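Side-chain contacts in YaeO (Vibrio cholerae serotype O1, PDB 6JIE), which inhibits Rho-dependent transcription termination by dissociating the Rho hexamer, and is a structural homologue of the RNA chaperone Hfq: residues Ile10-Leu15 and Gln72-Val77; Asp36-Ser41 and Thr55-Thr60. One frame throughout, in Å; residues are numbered along the deposited sequence.

Overall arrangement
Starting from the N terminus, the chain forms helix 9-15, runs through most of its strands, and comes back in the segment 72-77, the loop that leads into the last strand, 77-79. Contact 1 joins this helix to that late loop and so closes a circuit of nearly the whole protein. Contact 2 lies within that circuit: it closes a much shorter loop by bringing the end of strand 33-39 near strand 55-59, the two outer strands of a three-stranded sheet. The centres of contacts 1 and 2 are about 17 Å apart, on opposite sides of the chain's centre. The helix joins them, since Ile-10 and Cys-14 pack against Thr-37 on strand 33-39.

Contact 1 of 2, residues Ile10-Leu15 and Gln72-Val77; sequences IELACL and QPHFSV
Leu-12 reaches from helix 9-15 to His-74, the isobutyl group lying over one face of the imidazole. With CG anti to the backbone N (chi1 178°), the leucine extends away from the helix toward the loop. CD2 sits 3.6 Å from CG of His-74 and 4.0 Å from the ring centroid, 29° off the normal, which makes this a CH-pi contact. The other methyl, CD1, lies nearer the ND1 corner of the ring. CG of Pro-73 is over the opposite face, so the imidazole is held between two aliphatic groups, and the ring of Phe-16 also meets it. CD2 of Leu-12 serves a second partner as well, approaching the edge of the Phe-75 ring 4.1 Å from CE2.

One residue on, Ala-13 touches the same ring edge, its CB 4.3 Å from CZ of Phe-75. The short methyl suits a place where the helix must lie close to a large ring and to Ala-34 in strand 33-39.

The loop is shaped from within by Gln-72. Its OE1 accepts two backbone bonds, from His-74 N at 2.8 Å, nearly in line with the carbonyl (173°), and from Phe-75 N at 3.2 Å. This double grip fixes the amide so that NE2 stands 3.7 Å above the plane of the Phe-75 ring, over its centre. Across the interface, then, the chemistry is apolar and shape-dependent: the polar bonds stay inside the loop, where they hold the backbone that carries the two rings.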
# COMPACT_ATOMS: atom_id res chain seq x y z
N ILE A 10 3.57 -10.20 -12.20
CA ILE A 10 3.38 -10.62 -10.82
C ILE A 10 4.67 -10.46 -10.04
O ILE A 10 4.69 -9.89 -8.94
CB ILE A 10 2.88 -12.08 -10.77
CG1 ILE A 10 1.54 -12.19 -11.49
CG2 ILE A 10 2.78 -12.56 -9.33
CD1 ILE A 10 0.46 -11.35 -10.86
N GLU A 11 5.77 -10.96 -10.60
CA GLU A 11 7.07 -10.83 -9.96
C GLU A 11 7.44 -9.36 -9.77
O GLU A 11 7.93 -8.97 -8.71
CB GLU A 11 8.13 -11.55 -10.80
CG GLU A 11 9.56 -11.31 -10.36
CD GLU A 11 10.57 -12.10 -11.18
OE1 GLU A 11 10.65 -11.89 -12.41
OE2 GLU A 11 11.29 -12.94 -10.59
N LEU A 12 7.19 -8.54 -10.79
CA LEU A 12 7.53 -7.13 -10.71
C LEU A 12 6.70 -6.40 -9.65
O LEU A 12 7.23 -5.57 -8.92
CB LEU A 12 7.37 -6.47 -12.08
CG LEU A 12 7.64 -4.98 -12.20
CD1 LEU A 12 8.25 -4.70 -13.56
CD2 LEU A 12 6.36 -4.17 -12.04
N ALA A 13 5.39 -6.70 -9.56
CA ALA A 13 4.56 -6.11 -8.51
C ALA A 13 5.09 -6.45 -7.13
O ALA A 13 5.10 -5.60 -6.23
CB ALA A 13 3.11 -6.59 -8.64
N CYS A 14 5.53 -7.68 -6.92
CA CYS A 14 6.12 -8.05 -5.64
C CYS A 14 7.48 -7.38 -5.42
O CYS A 14 7.79 -6.96 -4.30
CB CYS A 14 6.25 -9.56 -5.56
SG CYS A 14 4.66 -10.41 -5.54
N LEU A 15 8.31 -7.29 -6.48
CA LEU A 15 9.63 -6.70 -6.33
C LEU A 15 9.54 -5.28 -5.78
O LEU A 15 10.31 -4.89 -4.90
CB LEU A 15 10.36 -6.69 -7.69
CG LEU A 15 11.76 -6.12 -7.73
CD1 LEU A 15 12.69 -7.01 -6.93
CD2 LEU A 15 12.23 -5.97 -9.18
N GLN A 72 2.38 4.26 -11.64
CA GLN A 72 3.72 3.76 -11.91
C GLN A 72 3.79 3.38 -13.39
O GLN A 72 2.75 3.23 -14.04
CB GLN A 72 4.06 2.56 -11.00
CG GLN A 72 2.90 1.69 -10.59
CD GLN A 72 2.62 0.59 -11.59
OE1 GLN A 72 3.22 0.54 -12.66
NE2 GLN A 72 1.70 -0.29 -11.25
N PRO A 73 4.99 3.29 -13.95
CA PRO A 73 5.12 3.12 -15.40
C PRO A 73 4.95 1.70 -15.90
O PRO A 73 5.11 1.47 -17.10
CB PRO A 73 6.55 3.62 -15.66
CG PRO A 73 7.27 3.20 -14.44
CD PRO A 73 6.31 3.49 -13.31
N HIS A 74 4.65 0.74 -15.03
CA HIS A 74 4.75 -0.66 -15.43
C HIS A 74 3.44 -1.21 -15.98
O HIS A 74 3.44 -1.86 -17.03
CB HIS A 74 5.24 -1.49 -14.25
CG HIS A 74 6.49 -0.95 -13.64
ND1 HIS A 74 7.70 -1.01 -14.29
CD2 HIS A 74 6.71 -0.29 -12.49
CE1 HIS A 74 8.62 -0.43 -13.55
NE2 HIS A 74 8.05 0.02 -12.45
N PHE A 75 2.32 -0.95 -15.30
CA PHE A 75 1.04 -1.42 -15.79
C PHE A 75 -0.09 -0.60 -15.18
O PHE A 75 0.06 0.01 -14.12
CB PHE A 75 0.83 -2.92 -15.50
CG PHE A 75 0.93 -3.28 -14.04
CD1 PHE A 75 -0.19 -3.23 -13.22
CD2 PHE A 75 2.14 -3.71 -13.50
CE1 PHE A 75 -0.09 -3.58 -11.88
CE2 PHE A 75 2.25 -4.06 -12.18
CZ PHE A 75 1.12 -4.00 -11.36
N SER A 76 -1.22 -0.62 -15.88
CA SER A 76 -2.51 -0.21 -15.33
C SER A 76 -3.30 -1.47 -14.99
O SER A 76 -3.32 -1.90 -13.83
CB SER A 76 -3.26 0.66 -16.33
OG SER A 76 -2.64 1.93 -16.44
N VAL A 77 -3.94 -2.09 -15.99
CA VAL A 77 -4.66 -3.35 -15.81
C VAL A 77 -4.01 -4.42 -16.67
O VAL A 77 -3.83 -4.23 -17.89
CB VAL A 77 -6.15 -3.21 -16.15
CG1 VAL A 77 -6.86 -4.53 -15.88
CG2 VAL A 77 -6.78 -2.11 -15.33

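Contact 2 of 2, residues Asp36-Ser41 and Thr55-Thr60; sequences DTQRNS and TWLLET
Leu-57 and Gln-38 make the closest part of this contact, their side chains crossing at about a right angle on the protein surface. CD2 of Leu-57 lies 3.7 Å from CD of Gln-38, and CD1 is 3.8 Å from OE1 of the same amide. Because CG of Gln-38 is placed between the backbone N and the carbonyl carbon (chi1 63°) and the chain is extended beyond it, CG and the amide are carried across the leucine's methyl end. Leucine's branched end suits this spot: CD2 packs on Gln-38, while CD1 is shared between the amide and CB of Asn-40, 4.1 Å away. Leu-57 also touches Ala-48 of the intervening strand 45-50, whose small side chain lets those of the outer strands meet.

Toward Glu-59 the fit is looser and more polar. ND2 of Asn-40 comes no nearer than 4.1 Å to CG of Glu-59, a glancing approach with the amide and carboxylate planes 54° apart. Instead, ND2 donates to a water 3.1 Å away, and that water donates to the carbonyl O of Leu-57, bridging the segments. OD1 accepts from the backbone N of Gln-44, so both ends of the Asn-40 amide are employed where strand 33-39 gives way to the turn. The Glu-59 side chain lies about 5 Å from a magnesium ion and, separately, about 5 Å from that of Asp-61, a residue known to bind magnesium.

Strands 33-39 and 55-59 flank strand 45-50, and their side chains meet across it on one face of the antiparallel sheet, consistent with the strongly bent sheet of the Hfq-like (Sm) fold.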
# COMPACT_ATOMS: atom_id res chain seq x y z
N ASP A 36 4.98 -11.04 -2.06
CA ASP A 36 5.95 -12.03 -2.48
C ASP A 36 5.23 -13.09 -3.29
O ASP A 36 3.99 -13.18 -3.27
CB ASP A 36 6.67 -12.65 -1.28
CG ASP A 36 8.01 -13.27 -1.65
OD1 ASP A 36 8.38 -13.29 -2.85
OD2 ASP A 36 8.71 -13.75 -0.74
N THR A 37 6.00 -13.87 -4.02
CA THR A 37 5.50 -15.08 -4.64
C THR A 37 6.01 -16.25 -3.81
O THR A 37 7.16 -16.27 -3.38
CB THR A 37 5.95 -15.21 -6.09
OG1 THR A 37 7.37 -15.00 -6.16
CG2 THR A 37 5.26 -14.16 -6.96
N GLN A 38 5.12 -17.20 -3.54
CA GLN A 38 5.53 -18.38 -2.79
C GLN A 38 4.52 -19.47 -3.09
O GLN A 38 3.46 -19.21 -3.65
CB GLN A 38 5.61 -18.09 -1.29
CG GLN A 38 4.27 -17.71 -0.69
CD GLN A 38 4.37 -17.32 0.78
OE1 GLN A 38 4.18 -18.15 1.67
NE2 GLN A 38 4.65 -16.05 1.04
N ARG A 39 4.86 -20.70 -2.70
CA ARG A 39 3.91 -21.79 -2.79
C ARG A 39 3.13 -21.92 -1.49
O ARG A 39 3.67 -21.71 -0.41
CB ARG A 39 4.64 -23.10 -3.12
CG ARG A 39 5.30 -23.06 -4.49
CD ARG A 39 5.54 -24.44 -5.04
NE ARG A 39 6.20 -24.43 -6.34
CZ ARG A 39 5.59 -24.64 -7.51
NH1 ARG A 39 4.28 -24.87 -7.54
NH2 ARG A 39 6.28 -24.61 -8.64
N ASN A 40 1.85 -22.25 -1.61
CA ASN A 40 1.02 -22.49 -0.44
C ASN A 40 1.28 -23.91 0.07
O ASN A 40 2.16 -24.61 -0.43
CB ASN A 40 -0.45 -22.23 -0.76
CG ASN A 40 -1.01 -23.12 -1.90
OD1 ASN A 40 -0.45 -24.17 -2.24
ND2 ASN A 40 -2.12 -22.68 -2.47
N SER A 41 0.51 -24.35 1.07
CA SER A 41 0.73 -25.67 1.65
C SER A 41 0.42 -26.79 0.67
O SER A 41 0.92 -27.90 0.84
CB SER A 41 -0.11 -25.84 2.92
OG SER A 41 -1.50 -25.82 2.62
N THR A 55 -3.34 -11.25 5.31
CA THR A 55 -2.55 -11.58 4.13
C THR A 55 -3.11 -12.85 3.51
O THR A 55 -3.38 -13.83 4.22
CB THR A 55 -1.07 -11.77 4.50
OG1 THR A 55 -0.55 -10.54 5.02
CG2 THR A 55 -0.27 -12.16 3.27
N TRP A 56 -3.30 -12.83 2.19
CA TRP A 56 -3.83 -13.96 1.44
C TRP A 56 -2.75 -14.56 0.56
O TRP A 56 -1.91 -13.84 0.01
CB TRP A 56 -5.01 -13.53 0.55
CG TRP A 56 -6.16 -12.85 1.28
CD1 TRP A 56 -7.13 -13.45 2.04
CD2 TRP A 56 -6.46 -11.45 1.27
NE1 TRP A 56 -8.01 -12.51 2.51
CE2 TRP A 56 -7.62 -11.27 2.06
CE3 TRP A 56 -5.87 -10.34 0.68
CZ2 TRP A 56 -8.19 -10.02 2.27
CZ3 TRP A 56 -6.44 -9.08 0.89
CH2 TRP A 56 -7.59 -8.94 1.68
N LEU A 57 -2.76 -15.89 0.43
CA LEU A 57 -1.99 -16.58 -0.59
C LEU A 57 -2.96 -16.96 -1.70
O LEU A 57 -3.74 -17.91 -1.54
CB LEU A 57 -1.28 -17.82 -0.05
CG LEU A 57 -0.23 -17.58 1.02
CD1 LEU A 57 0.47 -18.88 1.35
CD2 LEU A 57 0.76 -16.52 0.56
N LEU A 58 -2.89 -16.23 -2.80
CA LEU A 58 -3.83 -16.35 -3.91
C LEU A 58 -3.15 -17.03 -5.07
O LEU A 58 -2.08 -16.59 -5.52
CB LEU A 58 -4.34 -14.97 -4.33
CG LEU A 58 -5.08 -14.25 -3.21
CD1 LEU A 58 -5.28 -12.77 -3.53
CD2 LEU A 58 -6.42 -14.94 -3.02
N GLU A 59 -3.77 -18.09 -5.57
CA GLU A 59 -3.16 -18.92 -6.60
C GLU A 59 -3.01 -18.13 -7.89
O GLU A 59 -4.00 -17.62 -8.43
CB GLU A 59 -4.01 -20.15 -6.85
CG GLU A 59 -4.07 -21.13 -5.71
CD GLU A 59 -5.14 -22.16 -5.94
OE1 GLU A 59 -4.94 -23.09 -6.76
OE2 GLU A 59 -6.21 -22.01 -5.33
N THR A 60 -1.79 -18.06 -8.41
CA THR A 60 -1.58 -17.31 -9.64
C THR A 60 -2.36 -17.92 -10.81
O THR A 60 -2.82 -17.17 -11.67
CB THR A 60 -0.09 -17.19 -9.97
OG1 THR A 60 0.47 -18.48 -10.22
CG2 THR A 60 0.65 -16.50 -8.82
O HOH W 1 -3.88 -20.40 -1.22